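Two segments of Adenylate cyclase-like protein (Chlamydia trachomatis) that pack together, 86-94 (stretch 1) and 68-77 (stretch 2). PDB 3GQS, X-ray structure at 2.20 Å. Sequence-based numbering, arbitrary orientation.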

# COMPACT_ATOMS: atom_id res chain seq x y z
N ALA A 86 -3.70 -10.51 -3.24
CA ALA A 86 -2.71 -10.51 -4.32
C ALA A 86 -3.40 -10.03 -5.63
O ALA A 86 -4.57 -10.27 -5.86
CB ALA A 86 -2.07 -11.91 -4.48
N ASN A 87 -2.65 -9.28 -6.43
CA ASN A 87 -3.02 -8.87 -7.80
C ASN A 87 -4.10 -7.78 -7.88
O ASN A 87 -4.63 -7.53 -8.95
CB ASN A 87 -3.44 -10.08 -8.67
CG ASN A 87 -2.46 -11.25 -8.60
OD1 ASN A 87 -2.84 -12.39 -8.85
ND2 ASN A 87 -1.21 -10.98 -8.28
N GLN A 88 -4.42 -7.14 -6.76
CA GLN A 88 -5.45 -6.09 -6.71
C GLN A 88 -4.82 -4.67 -6.79
O GLN A 88 -4.08 -4.30 -5.92
CB GLN A 88 -6.25 -6.18 -5.40
CG GLN A 88 -7.35 -7.24 -5.34
CD GLN A 88 -8.21 -7.10 -4.08
OE1 GLN A 88 -7.71 -7.07 -2.95
NE2 GLN A 88 -9.52 -6.99 -4.27
N VAL A 89 -5.12 -3.89 -7.83
CA VAL A 89 -4.62 -2.51 -7.93
C VAL A 89 -5.16 -1.61 -6.78
O VAL A 89 -6.35 -1.51 -6.55
CB VAL A 89 -4.92 -1.84 -9.29
CG1 VAL A 89 -4.31 -0.44 -9.35
CG2 VAL A 89 -4.40 -2.71 -10.48
N VAL A 90 -4.23 -1.00 -6.06
CA VAL A 90 -4.50 0.06 -5.09
C VAL A 90 -4.03 1.43 -5.64
O VAL A 90 -2.89 1.58 -6.04
CB VAL A 90 -3.75 -0.17 -3.74
CG1 VAL A 90 -4.13 0.94 -2.77
CG2 VAL A 90 -4.10 -1.57 -3.13
N ALA A 91 -4.94 2.40 -5.61
CA ALA A 91 -4.67 3.79 -5.98
C ALA A 91 -4.54 4.70 -4.71
O ALA A 91 -5.44 4.77 -3.89
CB ALA A 91 -5.80 4.31 -6.87
N LEU A 92 -3.40 5.37 -4.63
CA LEU A 92 -3.13 6.42 -3.62
C LEU A 92 -2.76 7.68 -4.36
O LEU A 92 -1.67 7.78 -4.88
CB LEU A 92 -1.96 6.04 -2.70
CG LEU A 92 -2.04 4.70 -1.95
CD1 LEU A 92 -0.87 4.61 -0.95
CD2 LEU A 92 -3.40 4.57 -1.31
N GLY A 93 -3.66 8.65 -4.39
CA GLY A 93 -3.44 9.84 -5.16
C GLY A 93 -3.42 9.38 -6.61
O GLY A 93 -4.31 8.67 -7.05
N THR A 94 -2.37 9.76 -7.32
CA THR A 94 -2.21 9.39 -8.72
C THR A 94 -1.27 8.18 -8.84
O THR A 94 -0.97 7.72 -9.93
CB THR A 94 -1.64 10.55 -9.52
OG1 THR A 94 -0.35 10.86 -9.01
CG2 THR A 94 -2.52 11.78 -9.39
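Stretch 2 68-77: KNGVIVEGRK

Two short extended segments running in opposite directions are joined by a regular ladder of backbone hydrogen bonds, and this pair is a compact example. Stretch 1 is extended through Val90 to Leu92, and stretch 2 lies antiparallel beside it, so that Val89, Val90, Ala91 and Leu92 face Glu74, Val73, Ile72 and Val71 in turn. The spacing of the CA atoms follows the usual alternation of such a ladder: Val90 CA and Val73 CA, a non-hydrogen-bonded pair, are 4.5 Å apart, whereas Ala91 CA and Ile72 CA, a hydrogen-bonded pair, are 5.0 Å apart.

At that second pair the backbones bond reciprocally, Ala91 N to Ile72 O at 2.7 Å and Ile72 N to Ala91 O at 3.1 Å. The next rung is Glu74 N to Val89 O, 2.9 Å and nearly linear. Between these rungs the CA-H groups point at the same carbonyls, with Val90 CA 3.2 Å from Ile72 O and Val73 CA 3.6 Å from Val89 O. Stretch 2 reverses through Glu74 and Gly75, in a type I' turn from Val73 to Arg76. Both turn residues, Glu74 and Gly75, have positive phi, as this turn type requires, and the turn is closed by Arg76 N to Val73 O at 2.7 Å and Val73 N to Arg76 O at 2.9 Å.

At the other end of the pairing a water lies 2.7 Å from Gly70 O and 2.8 Å from Ala91 O, close enough to donate to either, and accepts a weak bond from Gly93 N at 3.4 Å. Gly70 adopts backbone angles that call for glycine, and a CB there would also run into Lys77 CE.

The side chains alternate between the faces of the sheet. Val90 and Val73 share one, with Val90 CG2 4.1 Å from Val73 CG2; Val90 CG1 also lies 4.0 Å from Val71 CG1, extending a buried apolar patch. Farther along, Leu92 CD2 reaches Val71 CG2 at 3.6 Å. Ala91 and Ile72 share the other face, where Ala91 CB meets Ile72 CB at 3.8 Å, although the end of the Ile72 side chain leads away.

Near the turn the contact becomes polar. The CA-to-CB bond of Glu74 points sideways, but the end of the side chain comes nearer to stretch 1, and Val89 N donates to Glu74 OE2 at 3.1 Å. A single residue thus engages Val89 through both backbone and carboxylate. Gln88 packs alongside, its CG 4.0 Å from Glu74 CG.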

# COMPACT_ATOMS: atom_id res chain seq x y z
N LYS A 68 -5.62 12.40 2.68
CA LYS A 68 -6.35 13.50 2.00
C LYS A 68 -7.30 12.96 0.89
O LYS A 68 -8.47 13.30 0.86
CB LYS A 68 -5.33 14.50 1.42
CG LYS A 68 -5.83 15.92 1.28
CD LYS A 68 -5.28 16.57 -0.01
CE LYS A 68 -5.66 18.02 -0.09
NZ LYS A 68 -4.97 18.81 0.99
N ASN A 69 -6.77 12.07 0.07
CA ASN A 69 -7.40 11.55 -1.17
C ASN A 69 -8.00 10.13 -1.07
O ASN A 69 -8.59 9.62 -2.03
CB ASN A 69 -6.32 11.51 -2.28
CG ASN A 69 -5.90 12.92 -2.73
OD1 ASN A 69 -6.72 13.84 -2.79
ND2 ASN A 69 -4.63 13.09 -3.05
N GLY A 70 -7.77 9.47 0.05
CA GLY A 70 -8.39 8.17 0.30
C GLY A 70 -7.55 7.04 -0.24
O GLY A 70 -6.51 7.24 -0.85
N VAL A 71 -8.03 5.84 -0.00
CA VAL A 71 -7.36 4.62 -0.47
C VAL A 71 -8.37 3.86 -1.31
O VAL A 71 -9.44 3.50 -0.82
CB VAL A 71 -6.87 3.75 0.70
CG1 VAL A 71 -6.40 2.40 0.17
CG2 VAL A 71 -5.75 4.46 1.46
N ILE A 72 -8.05 3.70 -2.60
CA ILE A 72 -8.95 3.09 -3.59
C ILE A 72 -8.41 1.73 -3.95
O ILE A 72 -7.25 1.60 -4.36
CB ILE A 72 -9.04 3.89 -4.93
CG1 ILE A 72 -9.67 5.26 -4.71
CG2 ILE A 72 -9.87 3.11 -5.99
CD1 ILE A 72 -10.37 5.79 -5.95
N VAL A 73 -9.24 0.70 -3.75
CA VAL A 73 -8.88 -0.66 -4.19
C VAL A 73 -9.84 -1.04 -5.33
O VAL A 73 -11.08 -0.97 -5.19
CB VAL A 73 -8.84 -1.72 -3.02
CG1 VAL A 73 -8.29 -3.07 -3.52
CG2 VAL A 73 -7.98 -1.22 -1.87
N GLU A 74 -9.27 -1.40 -6.46
CA GLU A 74 -10.04 -1.88 -7.63
C GLU A 74 -11.29 -1.05 -7.80
O GLU A 74 -12.43 -1.58 -7.80
CB GLU A 74 -10.43 -3.34 -7.42
CG GLU A 74 -9.26 -4.30 -7.28
CD GLU A 74 -8.96 -5.05 -8.56
OE1 GLU A 74 -9.89 -5.62 -9.11
OE2 GLU A 74 -7.79 -5.07 -9.01
N GLY A 75 -11.11 0.26 -7.86
CA GLY A 75 -12.25 1.17 -8.08
C GLY A 75 -13.13 1.54 -6.90
O GLY A 75 -14.09 2.28 -7.10
N ARG A 76 -12.85 1.06 -5.70
CA ARG A 76 -13.70 1.43 -4.54
C ARG A 76 -12.90 2.04 -3.38
O ARG A 76 -11.87 1.52 -2.99
CB ARG A 76 -14.56 0.25 -4.06
CG ARG A 76 -13.95 -0.62 -3.00
CD ARG A 76 -14.54 -2.04 -2.95
NE ARG A 76 -13.48 -2.95 -2.49
CZ ARG A 76 -12.68 -3.68 -3.28
NH1 ARG A 76 -11.74 -4.44 -2.73
NH2 ARG A 76 -12.82 -3.69 -4.61
N LYS A 77 -13.40 3.17 -2.88
CA LYS A 77 -12.78 3.90 -1.78
C LYS A 77 -13.07 3.19 -0.46
O LYS A 77 -14.21 3.10 -0.06
CB LYS A 77 -13.34 5.31 -1.71
CG LYS A 77 -12.44 6.24 -1.00
CD LYS A 77 -13.08 7.60 -0.99
CE LYS A 77 -12.07 8.63 -1.53
NZ LYS A 77 -12.22 9.89 -0.67
O HOH W 1 -6.68 7.31 -3.59